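PDB 3HV8: protein FimX from Pseudomonas aeruginosa PAO1, which is an EAL-domain protein whose TIM-barrel-like domain holds the ligand C2E in a pocket at one end of its strands. Local coordinates for residues A[32-38]-A[52-58]; A[84-88]-A[108-112]; A[211-215]-A[239-244]. All blocks are in the same frame, centred on the assembly; numbering follows the deposited sequence.

Contact 1. Residues A[32-38]-A[52-58]; sequences SFRLLFQ and EVLLRLL. With C2E (9,9'-[(2R,3R,3aS,5S,7aR,9R,10R,10aS,12S,14aR)-3,5,10,12-tetrahydroxy-5,12-dioxidooctahydro-2H,7H-difuro[3,2-d:3',2'-j][1,3,7,9,2,8]tetraoxadiphosphacyclododecine-2,9-diyl]bis(2-amino-1,9-dihydro-6H-purin-6-one)), chain B.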
loop_
_atom_site.group_PDB
_atom_site.type_symbol
_atom_site.label_atom_id
_atom_site.label_comp_id
_atom_site.label_asym_id
_atom_site.label_seq_id
_atom_site.Cartn_x
_atom_site.Cartn_y
_atom_site.Cartn_z
ATOM N N SER A 32 -6.391 -7.380 -18.923
ATOM C CA SER A 32 -7.726 -7.542 -18.361
ATOM C C SER A 32 -7.712 -7.342 -16.851
ATOM O O SER A 32 -8.272 -8.141 -16.092
ATOM C CB SER A 32 -8.334 -8.892 -18.723
ATOM O OG SER A 32 -9.744 -8.836 -18.576
ATOM N N PHE A 33 -7.054 -6.266 -16.448
ATOM C CA PHE A 33 -7.039 -5.776 -15.068
ATOM C C PHE A 33 -7.300 -4.282 -15.112
ATOM O O PHE A 33 -7.116 -3.621 -16.150
ATOM C CB PHE A 33 -5.682 -6.002 -14.391
ATOM C CG PHE A 33 -5.342 -7.444 -14.144
ATOM C CD1 PHE A 33 -5.777 -8.087 -12.991
ATOM C CD2 PHE A 33 -4.570 -8.161 -15.054
ATOM C CE1 PHE A 33 -5.453 -9.400 -12.753
ATOM C CE2 PHE A 33 -4.245 -9.482 -14.816
ATOM C CZ PHE A 33 -4.689 -10.108 -13.649
ATOM N N ARG A 34 -7.699 -3.721 -13.980
ATOM C CA ARG A 34 -7.880 -2.287 -13.887
ATOM C C ARG A 34 -7.268 -1.805 -12.575
ATOM O O ARG A 34 -7.442 -2.446 -11.534
ATOM C CB ARG A 34 -9.361 -1.950 -13.928
ATOM C CG ARG A 34 -9.677 -0.484 -13.685
ATOM C CD ARG A 34 -11.156 -0.206 -13.907
ATOM N NE ARG A 34 -11.548 -0.521 -15.278
ATOM C CZ ARG A 34 -12.770 -0.890 -15.645
ATOM N NH1 ARG A 34 -13.021 -1.155 -16.921
ATOM N NH2 ARG A 34 -13.738 -0.996 -14.743
ATOM N N LEU A 35 -6.555 -0.684 -12.619
ATOM C CA LEU A 35 -6.088 -0.033 -11.398
ATOM C C LEU A 35 -7.091 1.011 -10.922
ATOM O O LEU A 35 -7.579 1.839 -11.711
ATOM C CB LEU A 35 -4.735 0.631 -11.624
ATOM C CG LEU A 35 -3.612 -0.301 -12.064
ATOM C CD1 LEU A 35 -2.298 0.437 -12.212
ATOM C CD2 LEU A 35 -3.471 -1.469 -11.088
ATOM N N LEU A 36 -7.391 0.982 -9.625
ATOM C CA LEU A 36 -8.119 2.053 -8.971
ATOM C C LEU A 36 -7.160 2.790 -8.030
ATOM O O LEU A 36 -6.112 2.253 -7.644
ATOM C CB LEU A 36 -9.298 1.499 -8.172
ATOM C CG LEU A 36 -10.241 0.555 -8.921
ATOM C CD1 LEU A 36 -11.344 0.091 -7.961
ATOM C CD2 LEU A 36 -10.828 1.251 -10.161
ATOM N N PHE A 37 -7.544 4.006 -7.650
ATOM C CA PHE A 37 -6.699 4.916 -6.893
ATOM C C PHE A 37 -7.495 5.488 -5.751
ATOM O O PHE A 37 -8.600 5.982 -5.952
ATOM C CB PHE A 37 -6.209 6.028 -7.821
ATOM C CG PHE A 37 -5.484 5.505 -9.026
ATOM C CD1 PHE A 37 -4.131 5.219 -8.964
ATOM C CD2 PHE A 37 -6.164 5.266 -10.209
ATOM C CE1 PHE A 37 -3.462 4.701 -10.060
ATOM C CE2 PHE A 37 -5.503 4.752 -11.312
ATOM C CZ PHE A 37 -4.149 4.476 -11.236
ATOM N N GLN A 38 -6.959 5.398 -4.540
ATOM C CA GLN A 38 -7.632 5.974 -3.384
ATOM C C GLN A 38 -6.716 6.973 -2.704
ATOM O O GLN A 38 -5.638 6.613 -2.232
ATOM C CB GLN A 38 -8.084 4.891 -2.398
ATOM C CG GLN A 38 -8.862 5.486 -1.224
ATOM C CD GLN A 38 -9.418 4.454 -0.279
ATOM O OE1 GLN A 38 -8.949 3.313 -0.217
ATOM N NE2 GLN A 38 -10.444 4.845 0.475
ATOM N N GLU A 52 -3.146 5.496 -3.075
ATOM C CA GLU A 52 -2.927 4.057 -3.046
ATOM C C GLU A 52 -3.508 3.425 -4.291
ATOM O O GLU A 52 -4.628 3.748 -4.705
ATOM C CB GLU A 52 -3.582 3.441 -1.808
ATOM C CG GLU A 52 -3.356 1.947 -1.695
ATOM C CD GLU A 52 -4.047 1.348 -0.494
ATOM O OE1 GLU A 52 -4.933 2.009 0.101
ATOM O OE2 GLU A 52 -3.681 0.214 -0.117
ATOM N N VAL A 53 -2.735 2.531 -4.890
ATOM C CA VAL A 53 -3.167 1.739 -6.035
ATOM C C VAL A 53 -3.830 0.435 -5.553
ATOM O O VAL A 53 -3.289 -0.275 -4.701
ATOM C CB VAL A 53 -1.967 1.404 -6.934
ATOM C CG1 VAL A 53 -2.380 0.506 -8.087
ATOM C CG2 VAL A 53 -1.315 2.704 -7.457
ATOM N N LEU A 54 -5.016 0.151 -6.078
ATOM C CA LEU A 54 -5.755 -1.066 -5.745
ATOM C C LEU A 54 -6.150 -1.786 -7.019
ATOM O O LEU A 54 -6.606 -1.160 -7.986
ATOM C CB LEU A 54 -6.997 -0.740 -4.916
ATOM C CG LEU A 54 -6.705 -0.090 -3.559
ATOM C CD1 LEU A 54 -7.946 0.559 -2.971
ATOM C CD2 LEU A 54 -6.102 -1.085 -2.577
ATOM N N LEU A 55 -5.976 -3.099 -7.026
ATOM C CA LEU A 55 -6.138 -3.899 -8.245
ATOM C C LEU A 55 -7.518 -4.536 -8.389
ATOM O O LEU A 55 -8.062 -5.060 -7.428
ATOM C CB LEU A 55 -5.111 -5.026 -8.241
ATOM C CG LEU A 55 -5.153 -5.938 -9.468
ATOM C CD1 LEU A 55 -4.798 -5.156 -10.725
ATOM C CD2 LEU A 55 -4.202 -7.096 -9.272
ATOM N N ARG A 56 -8.082 -4.499 -9.590
ATOM C CA ARG A 56 -9.281 -5.275 -9.876
ATOM C C ARG A 56 -9.022 -6.125 -11.108
ATOM O O ARG A 56 -8.413 -5.666 -12.071
ATOM C CB ARG A 56 -10.482 -4.368 -10.145
ATOM C CG ARG A 56 -10.829 -3.418 -9.014
ATOM C CD ARG A 56 -11.344 -4.199 -7.805
ATOM N NE ARG A 56 -11.729 -3.330 -6.695
ATOM C CZ ARG A 56 -10.957 -3.072 -5.640
ATOM N NH1 ARG A 56 -9.736 -3.602 -5.567
ATOM N NH2 ARG A 56 -11.399 -2.268 -4.676
ATOM N N LEU A 57 -9.451 -7.377 -11.072
ATOM C CA LEU A 57 -9.448 -8.216 -12.264
ATOM C C LEU A 57 -10.699 -7.873 -13.079
ATOM O O LEU A 57 -11.749 -7.598 -12.516
ATOM C CB LEU A 57 -9.438 -9.688 -11.857
ATOM C CG LEU A 57 -9.834 -10.728 -12.908
ATOM C CD1 LEU A 57 -8.773 -10.837 -13.984
ATOM C CD2 LEU A 57 -10.049 -12.095 -12.233
ATOM N N LEU A 58 -10.579 -7.850 -14.405
ATOM C CA LEU A 58 -11.765 -7.635 -15.232
ATOM C C LEU A 58 -12.137 -8.992 -15.793
ATOM O O LEU A 58 -11.340 -9.616 -16.488
ATOM C CB LEU A 58 -11.480 -6.623 -16.346
ATOM C CG LEU A 58 -11.107 -5.202 -15.900
ATOM C CD1 LEU A 58 -10.754 -4.380 -17.139
ATOM C CD2 LEU A 58 -12.211 -4.521 -15.106
HETATM P P1 C2E B . -5.809 -3.672 2.137
HETATM O O2P C2E B . -4.726 -3.062 3.141
HETATM O O1P C2E B . -6.863 -4.275 2.979
HETATM O "O5'" C2E B . -6.591 -2.588 1.269
HETATM C "C5'" C2E B . -7.687 -1.897 1.899
HETATM C "C4'" C2E B . -9.069 -2.507 1.583
HETATM O "O4'" C2E B . -10.088 -1.687 2.206
HETATM C "C3'" C2E B . -9.265 -2.329 0.083
HETATM O "O3'" C2E B . -9.976 -3.462 -0.440
HETATM C "C2'" C2E B . -10.056 -1.006 -0.047
HETATM O "O2'" C2E B . -10.888 -0.951 -1.190
HETATM C "C1'" C2E B . -10.899 -1.052 1.228
HETATM N N9 C2E B . -11.310 0.248 1.736
HETATM C C8 C2E B . -10.778 1.475 1.420
HETATM N N7 C2E B . -11.287 2.392 2.211
HETATM C C5 C2E B . -12.182 1.795 3.051
HETATM C C6 C2E B . -13.020 2.275 4.083
HETATM O O6 C2E B . -13.028 3.453 4.445
HETATM N N1 C2E B . -13.802 1.373 4.691
HETATM C C2 C2E B . -13.799 0.059 4.339
HETATM N N2 C2E B . -14.624 -0.804 5.012
HETATM N N3 C2E B . -13.026 -0.401 3.383
HETATM C C4 C2E B . -12.212 0.437 2.738
HETATM P P11 C2E B . -9.419 -4.104 -1.806
HETATM O O21 C2E B . -10.396 -5.268 -2.216
HETATM O O11 C2E B . -9.204 -3.065 -2.834
HETATM O O5A C2E B . -7.989 -4.671 -1.420
HETATM C C5A C2E B . -7.896 -5.711 -0.437
HETATM C C4A C2E B . -6.463 -6.228 -0.336
HETATM O O4A C2E B . -6.066 -6.771 -1.604
HETATM C C3A C2E B . -5.417 -5.156 -0.023
HETATM O O3A C2E B . -5.254 -4.938 1.373
HETATM C C2A C2E B . -4.149 -5.841 -0.535
HETATM O O2A C2E B . -3.720 -6.856 0.390
HETATM C C1A C2E B . -4.675 -6.583 -1.769
HETATM N N91 C2E B . -4.450 -5.754 -2.947
HETATM C C81 C2E B . -5.269 -4.809 -3.496
HETATM N N71 C2E B . -4.680 -4.310 -4.548
HETATM C C51 C2E B . -3.494 -4.956 -4.765
HETATM C C61 C2E B . -2.468 -4.891 -5.729
HETATM O O61 C2E B . -2.433 -4.038 -6.625
HETATM N N11 C2E B . -1.441 -5.765 -5.562
HETATM C C21 C2E B . -1.385 -6.667 -4.535
HETATM N N21 C2E B . -0.294 -7.480 -4.417
HETATM N N31 C2E B . -2.314 -6.722 -3.617
HETATM C C41 C2E B . -3.362 -5.897 -3.734
HETATM O O HOH W 1 -7.446 1.316 0.812
#
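Leu58 lays CD2 over the centre of one face of the Arg34 guanidinium, 3.7 Å from Arg34 CZ. Two residues along each strand, Leu36 CD1 lies over one face of the Arg56 guanidinium, nearest NE. Arg56 is bent at its second torsion (chi2 -68°). Arg56 NH1 and NH2 lie 2.8 and 3.0 Å from C2E O11, and NH1 also bonds to Leu55 O, which fixes the rotation of the group. The backbone N of Leu55 donates to N71 of C2E (3.0 Å), and Gln38 NE2 donates to N7. A water links Gln38 OE1 to Glu52 OE1, which also has a salt bridge to Lys193 and a bond from Gln248. Behind this first shell, paired N-H and C=O bonds set the antiparallel register, for instance Leu36 N to Leu54 O at 2.8 Å. At the outer end Ser32 OG donates to Leu58 O (2.7 Å). On the other face of the sheet Phe33, Leu35 and Phe37 pack on Leu57, Leu55 and Val53, with Leu57 CD1 off-centre over the Phe33 ring. Helices 20-30 and 80-96 cover that apolar face. Strand 64-65 flanks 52-58, its Glu64 salt-bridged to Arg34, and strand 105-110 runs parallel to strand 49-58.

Contact 2. Residues A[84-88]-A[108-112]; sequences DRWVI and FVHLS. With C2E (9,9'-[(2R,3R,3aS,5S,7aR,9R,10R,10aS,12S,14aR)-3,5,10,12-tetrahydroxy-5,12-dioxidooctahydro-2H,7H-difuro[3,2-d:3',2'-j][1,3,7,9,2,8]tetraoxadiphosphacyclododecine-2,9-diyl]bis(2-amino-1,9-dihydro-6H-purin-6-one)), chain B.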
loop_
_atom_site.group_PDB
_atom_site.type_symbol
_atom_site.label_atom_id
_atom_site.label_comp_id
_atom_site.label_asym_id
_atom_site.label_seq_id
_atom_site.Cartn_x
_atom_site.Cartn_y
_atom_site.Cartn_z
ATOM N N ASP A 84 2.060 -8.710 -9.738
ATOM C CA ASP A 84 2.733 -7.552 -9.163
ATOM C C ASP A 84 3.508 -6.759 -10.229
ATOM O O ASP A 84 3.479 -5.532 -10.220
ATOM C CB ASP A 84 3.674 -7.971 -8.019
ATOM C CG ASP A 84 2.932 -8.317 -6.732
ATOM O OD1 ASP A 84 1.725 -7.997 -6.599
ATOM O OD2 ASP A 84 3.576 -8.919 -5.856
ATOM N N ARG A 85 4.182 -7.443 -11.152
ATOM C CA ARG A 85 4.906 -6.716 -12.195
ATOM C C ARG A 85 3.936 -5.936 -13.081
ATOM O O ARG A 85 4.251 -4.821 -13.494
ATOM C CB ARG A 85 5.744 -7.656 -13.074
ATOM C CG ARG A 85 6.738 -8.555 -12.328
ATOM C CD ARG A 85 7.923 -7.824 -11.727
ATOM N NE ARG A 85 8.897 -8.753 -11.128
ATOM C CZ ARG A 85 9.944 -9.272 -11.771
ATOM N NH1 ARG A 85 10.768 -10.108 -11.144
ATOM N NH2 ARG A 85 10.173 -8.959 -13.042
ATOM N N TRP A 86 2.762 -6.507 -13.368
ATOM C CA TRP A 86 1.749 -5.807 -14.170
ATOM C C TRP A 86 1.322 -4.528 -13.445
ATOM O O TRP A 86 1.238 -3.453 -14.041
ATOM C CB TRP A 86 0.524 -6.712 -14.427
ATOM C CG TRP A 86 -0.426 -6.135 -15.420
ATOM C CD1 TRP A 86 -0.462 -6.410 -16.770
ATOM C CD2 TRP A 86 -1.467 -5.182 -15.181
ATOM N NE1 TRP A 86 -1.453 -5.684 -17.367
ATOM C CE2 TRP A 86 -2.080 -4.909 -16.428
ATOM C CE3 TRP A 86 -1.932 -4.510 -14.041
ATOM C CZ2 TRP A 86 -3.145 -4.011 -16.564
ATOM C CZ3 TRP A 86 -2.989 -3.616 -14.176
ATOM C CH2 TRP A 86 -3.579 -3.370 -15.433
ATOM N N VAL A 87 1.069 -4.636 -12.144
ATOM C CA VAL A 87 0.635 -3.483 -11.379
ATOM C C VAL A 87 1.714 -2.420 -11.336
ATOM O O VAL A 87 1.438 -1.246 -11.562
ATOM C CB VAL A 87 0.246 -3.888 -9.944
ATOM C CG1 VAL A 87 0.018 -2.636 -9.080
ATOM C CG2 VAL A 87 -1.002 -4.800 -9.949
ATOM N N ILE A 88 2.947 -2.842 -11.059
ATOM C CA ILE A 88 4.061 -1.909 -10.940
ATOM C C ILE A 88 4.341 -1.247 -12.282
ATOM O O ILE A 88 4.530 -0.043 -12.350
ATOM C CB ILE A 88 5.325 -2.607 -10.437
ATOM C CG1 ILE A 88 5.101 -3.137 -9.009
ATOM C CG2 ILE A 88 6.532 -1.658 -10.470
ATOM C CD1 ILE A 88 6.154 -4.146 -8.568
ATOM N N PHE A 108 1.280 4.510 -3.745
ATOM C CA PHE A 108 1.514 3.413 -2.809
ATOM C C PHE A 108 1.071 2.125 -3.479
ATOM O O PHE A 108 -0.108 1.988 -3.859
ATOM C CB PHE A 108 0.708 3.634 -1.521
ATOM C CG PHE A 108 1.252 4.730 -0.634
ATOM C CD1 PHE A 108 1.805 4.414 0.604
ATOM C CD2 PHE A 108 1.202 6.054 -1.025
ATOM C CE1 PHE A 108 2.305 5.409 1.435
ATOM C CE2 PHE A 108 1.705 7.052 -0.202
ATOM C CZ PHE A 108 2.256 6.722 1.036
ATOM N N VAL A 109 2.009 1.195 -3.664
ATOM C CA VAL A 109 1.763 -0.001 -4.458
ATOM C C VAL A 109 2.025 -1.239 -3.621
ATOM O O VAL A 109 3.103 -1.387 -3.034
ATOM C CB VAL A 109 2.682 -0.014 -5.705
ATOM C CG1 VAL A 109 2.536 -1.325 -6.487
ATOM C CG2 VAL A 109 2.405 1.199 -6.586
ATOM N N HIS A 110 1.052 -2.141 -3.567
ATOM C CA HIS A 110 1.169 -3.375 -2.805
ATOM C C HIS A 110 2.149 -4.359 -3.428
ATOM O O HIS A 110 2.267 -4.446 -4.663
ATOM C CB HIS A 110 -0.190 -4.069 -2.736
ATOM C CG HIS A 110 -1.187 -3.385 -1.858
ATOM N ND1 HIS A 110 -1.134 -3.453 -0.479
ATOM C CD2 HIS A 110 -2.275 -2.640 -2.156
ATOM C CE1 HIS A 110 -2.150 -2.778 0.027
ATOM N NE2 HIS A 110 -2.855 -2.270 -0.968
ATOM N N LEU A 111 2.839 -5.108 -2.568
ATOM C CA LEU A 111 3.620 -6.267 -2.991
ATOM C C LEU A 111 3.092 -7.523 -2.309
ATOM O O LEU A 111 2.878 -7.535 -1.083
ATOM C CB LEU A 111 5.095 -6.089 -2.635
ATOM C CG LEU A 111 5.808 -4.977 -3.389
ATOM C CD1 LEU A 111 7.256 -4.895 -2.888
ATOM C CD2 LEU A 111 5.755 -5.169 -4.919
ATOM N N SER A 112 2.904 -8.590 -3.072
ATOM C CA SER A 112 2.576 -9.884 -2.474
ATOM C C SER A 112 3.815 -10.516 -1.835
ATOM O O SER A 112 4.949 -10.111 -2.106
ATOM C CB SER A 112 2.025 -10.847 -3.535
ATOM O OG SER A 112 3.057 -11.234 -4.422
HETATM P P1 C2E B . -5.809 -3.672 2.137
HETATM O O2P C2E B . -4.726 -3.062 3.141
HETATM O O1P C2E B . -6.863 -4.275 2.979
HETATM O "O5'" C2E B . -6.591 -2.588 1.269
HETATM C "C5'" C2E B . -7.687 -1.897 1.899
HETATM C "C4'" C2E B . -9.069 -2.507 1.583
HETATM O "O4'" C2E B . -10.088 -1.687 2.206
HETATM C "C3'" C2E B . -9.265 -2.329 0.083
HETATM O "O3'" C2E B . -9.976 -3.462 -0.440
HETATM C "C2'" C2E B . -10.056 -1.006 -0.047
HETATM O "O2'" C2E B . -10.888 -0.951 -1.190
HETATM C "C1'" C2E B . -10.899 -1.052 1.228
HETATM N N9 C2E B . -11.310 0.248 1.736
HETATM C C8 C2E B . -10.778 1.475 1.420
HETATM N N7 C2E B . -11.287 2.392 2.211
HETATM C C5 C2E B . -12.182 1.795 3.051
HETATM C C6 C2E B . -13.020 2.275 4.083
HETATM O O6 C2E B . -13.028 3.453 4.445
HETATM N N1 C2E B . -13.802 1.373 4.691
HETATM C C2 C2E B . -13.799 0.059 4.339
HETATM N N2 C2E B . -14.624 -0.804 5.012
HETATM N N3 C2E B . -13.026 -0.401 3.383
HETATM C C4 C2E B . -12.212 0.437 2.738
HETATM P P11 C2E B . -9.419 -4.104 -1.806
HETATM O O21 C2E B . -10.396 -5.268 -2.216
HETATM O O11 C2E B . -9.204 -3.065 -2.834
HETATM O O5A C2E B . -7.989 -4.671 -1.420
HETATM C C5A C2E B . -7.896 -5.711 -0.437
HETATM C C4A C2E B . -6.463 -6.228 -0.336
HETATM O O4A C2E B . -6.066 -6.771 -1.604
HETATM C C3A C2E B . -5.417 -5.156 -0.023
HETATM O O3A C2E B . -5.254 -4.938 1.373
HETATM C C2A C2E B . -4.149 -5.841 -0.535
HETATM O O2A C2E B . -3.720 -6.856 0.390
HETATM C C1A C2E B . -4.675 -6.583 -1.769
HETATM N N91 C2E B . -4.450 -5.754 -2.947
HETATM C C81 C2E B . -5.269 -4.809 -3.496
HETATM N N71 C2E B . -4.680 -4.310 -4.548
HETATM C C51 C2E B . -3.494 -4.956 -4.765
HETATM C C61 C2E B . -2.468 -4.891 -5.729
HETATM O O61 C2E B . -2.433 -4.038 -6.625
HETATM N N11 C2E B . -1.441 -5.765 -5.562
HETATM C C21 C2E B . -1.385 -6.667 -4.535
HETATM N N21 C2E B . -0.294 -7.480 -4.417
HETATM N N31 C2E B . -2.314 -6.722 -3.617
HETATM C C41 C2E B . -3.362 -5.897 -3.734
HETATM O O HOH W 2 0.939 -5.325 -6.946
#
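Asp84 OD2 takes two hydrogen bonds from Ser112, one from OG at 2.8 Å and one from the backbone N at 2.9 Å. The two donors come from opposite faces of the carboxylate plane. The N-H arrives on the syn side with an angle of 158° at the hydrogen, and OG comes from the other face, 35° out of the plane. Ser115 OG, from the helix that follows, is another partner of OD2. Ser112 holds OG between its own N and carbonyl carbon (chi1 70°), which places the hydroxyl at the carboxylate. Ser112 is the N-cap residue of helix 113-116, and its OG makes a weak bond with Ser115 N. Asp84 swings CG beside its backbone N. This sends the carboxylate off the helix to the strand end, and its second oxygen turns to the ligand: C2E N21 donates to Asp84 OD1 at 3.0 Å. A water joins OD1, His110 O and C2E N11. The Ser112 bonds, with Ser115 OG, fix the rotation of the carboxylate while OD1 meets C2E. Next to the polar end the contact is apolar. Val87 CG1 meets Val109 CG1 at 3.8 Å, the two side chains running antiparallel. Ile88 lies across Leu111, CD1 to CD2. Val87 also approaches C2E O61 with both methyls. His110 turns its ring to the ligand, with C2A over the centre of one face. Helix 80-96 thus packs on strand 105-110, and the C-terminal end of the strand lines the ligand pocket, as is typical of a TIM-barrel-like EAL domain.

Contact 3. Residues A[211-215]-A[239-244]; sequences LKGLI and LWQAGA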
loop_
_atom_site.group_PDB
_atom_site.type_symbol
_atom_site.label_atom_id
_atom_site.label_comp_id
_atom_site.label_asym_id
_atom_site.label_seq_id
_atom_site.Cartn_x
_atom_site.Cartn_y
_atom_site.Cartn_z
ATOM N N LEU A 211 -5.328 3.707 20.326
ATOM C CA LEU A 211 -5.012 4.345 19.049
ATOM C C LEU A 211 -4.008 5.480 19.235
ATOM O O LEU A 211 -3.028 5.597 18.487
ATOM C CB LEU A 211 -6.289 4.875 18.401
ATOM C CG LEU A 211 -6.166 5.691 17.114
ATOM C CD1 LEU A 211 -5.538 4.863 16.003
ATOM C CD2 LEU A 211 -7.544 6.189 16.699
ATOM N N LYS A 212 -4.251 6.319 20.240
ATOM C CA LYS A 212 -3.349 7.423 20.539
ATOM C C LYS A 212 -1.944 6.939 20.886
ATOM O O LYS A 212 -0.957 7.501 20.405
ATOM C CB LYS A 212 -3.915 8.280 21.677
ATOM C CG LYS A 212 -4.972 9.262 21.220
ATOM C CD LYS A 212 -5.332 10.242 22.330
ATOM C CE LYS A 212 -6.648 9.879 22.997
ATOM N NZ LYS A 212 -7.805 10.200 22.116
ATOM N N GLY A 213 -1.847 5.898 21.710
ATOM C CA GLY A 213 -0.549 5.354 22.088
ATOM C C GLY A 213 0.228 4.768 20.919
ATOM O O GLY A 213 1.451 4.884 20.831
ATOM N N LEU A 214 -0.496 4.125 20.014
ATOM C CA LEU A 214 0.115 3.513 18.842
ATOM C C LEU A 214 0.722 4.588 17.947
ATOM O O LEU A 214 1.891 4.499 17.545
ATOM C CB LEU A 214 -0.945 2.725 18.088
ATOM C CG LEU A 214 -0.503 1.931 16.878
ATOM C CD1 LEU A 214 0.554 0.927 17.298
ATOM C CD2 LEU A 214 -1.702 1.219 16.273
ATOM N N ILE A 215 -0.078 5.597 17.629
ATOM C CA ILE A 215 0.383 6.744 16.861
ATOM C C ILE A 215 1.578 7.416 17.533
ATOM O O ILE A 215 2.574 7.724 16.874
ATOM C CB ILE A 215 -0.781 7.740 16.620
ATOM C CG1 ILE A 215 -1.828 7.090 15.707
ATOM C CG2 ILE A 215 -0.265 9.057 16.055
ATOM C CD1 ILE A 215 -3.124 7.880 15.570
ATOM N N LEU A 239 -8.678 11.286 14.885
ATOM C CA LEU A 239 -7.374 10.979 14.312
ATOM C C LEU A 239 -6.546 12.235 14.185
ATOM O O LEU A 239 -5.344 12.237 14.429
ATOM C CB LEU A 239 -7.531 10.332 12.940
ATOM C CG LEU A 239 -8.028 8.899 13.029
ATOM C CD1 LEU A 239 -8.464 8.362 11.666
ATOM C CD2 LEU A 239 -6.959 8.026 13.685
ATOM N N TRP A 240 -7.202 13.329 13.817
ATOM C CA TRP A 240 -6.522 14.607 13.697
ATOM C C TRP A 240 -5.983 15.057 15.058
ATOM O O TRP A 240 -4.853 15.547 15.157
ATOM C CB TRP A 240 -7.479 15.648 13.095
ATOM C CG TRP A 240 -6.794 16.794 12.410
ATOM C CD1 TRP A 240 -6.630 16.966 11.067
ATOM C CD2 TRP A 240 -6.193 17.930 13.038
ATOM N NE1 TRP A 240 -5.962 18.141 10.819
ATOM C CE2 TRP A 240 -5.680 18.752 12.012
ATOM C CE3 TRP A 240 -6.047 18.339 14.366
ATOM C CZ2 TRP A 240 -5.028 19.953 12.274
ATOM C CZ3 TRP A 240 -5.395 19.531 14.624
ATOM C CH2 TRP A 240 -4.892 20.322 13.584
ATOM N N GLN A 241 -6.775 14.871 16.114
ATOM C CA GLN A 241 -6.337 15.233 17.456
ATOM C C GLN A 241 -5.297 14.266 18.013
ATOM O O GLN A 241 -4.448 14.654 18.816
ATOM C CB GLN A 241 -7.541 15.341 18.388
ATOM C CG GLN A 241 -8.527 16.382 17.912
ATOM C CD GLN A 241 -7.953 17.793 17.930
ATOM O OE1 GLN A 241 -8.273 18.617 17.071
ATOM N NE2 GLN A 241 -7.114 18.079 18.916
ATOM N N ALA A 242 -5.358 13.010 17.569
ATOM C CA ALA A 242 -4.382 12.005 17.983
ATOM C C ALA A 242 -3.029 12.204 17.288
ATOM O O ALA A 242 -2.026 11.602 17.677
ATOM C CB ALA A 242 -4.920 10.603 17.738
ATOM N N GLY A 243 -3.002 13.051 16.262
ATOM C CA GLY A 243 -1.756 13.411 15.604
ATOM C C GLY A 243 -1.385 12.608 14.360
ATOM O O GLY A 243 -0.272 12.750 13.839
ATOM N N ALA A 244 -2.305 11.799 13.856
ATOM C CA ALA A 244 -2.046 11.030 12.627
ATOM C C ALA A 244 -1.469 11.934 11.534
ATOM O O ALA A 244 -1.981 13.043 11.304
ATOM C CB ALA A 244 -3.329 10.402 12.134
HETATM O O HOH W 3 -0.924 10.254 19.705
#
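Ile215 and Ala242 have the most surface buried here, and they meet each other. Ile215 CD1 touches Ala242 CB at 3.9 Å. Its other branch, CG2, lies against the carbonyl of the same residue, with Ile215 CG2 3.5 Å from Ala242 O. Ile215 has CG1 beside its backbone N (chi1 -66°) and CG2 anti to that N, which lets one side chain reach both the methyl and the carbonyl. CG2 also borders the backbone of Gly243 and Ala244. Ala242 CB sits between Ile215 CD1 and Lys212 CG, the latter at 3.7 Å. Across the two segments Lys212 touches through CG. Leu239 is the third main member. Its CD2 meets CD2 of Leu211 in one of the two conformers of that leucine. Gly243 is the first residue to leave helical angles. It takes a positive phi (95°) and closes a Schellman motif, with Ala244 N bonded to Leu239 O. The turn directs the chain toward strand 246-247. Strand 224-227 packs against both segments, touched by Ile215, Leu239 and Ala244. A water gives hydrogen bonds to Lys212 O (2.8 Å) and Ala242 O (2.7 Å), bridging the two segments. The contacts between side chains are apolar, while this shared water supplies a polar link between backbone carbonyls. This is consistent with packing and the hydrophobic effect holding the helices together, with the water as the polar link.

How the contacts relate
From the N terminus, contact 1 closes first, bringing strand 49-58 back against strand 33-42 as a hairpin. Contact 2 opens after it and closes the connection between helix 80-96 and strand 105-110. Contact 3 comes last and closes the one between helices 205-220 and 233-242, which runs through strand 224-227. The three follow in series, and none nests in or crosses another. Contacts 1 and 2 are neighbours, with centres about 10 Å apart. Strands 49-58 and 105-110 lie side by side, Phe33 packs on Trp86, and both contacts touch C2E. Contact 3 is remote, its centre about 30 Å from that of contact 1, and it joins two outer helices across the chain's centre from contact 1.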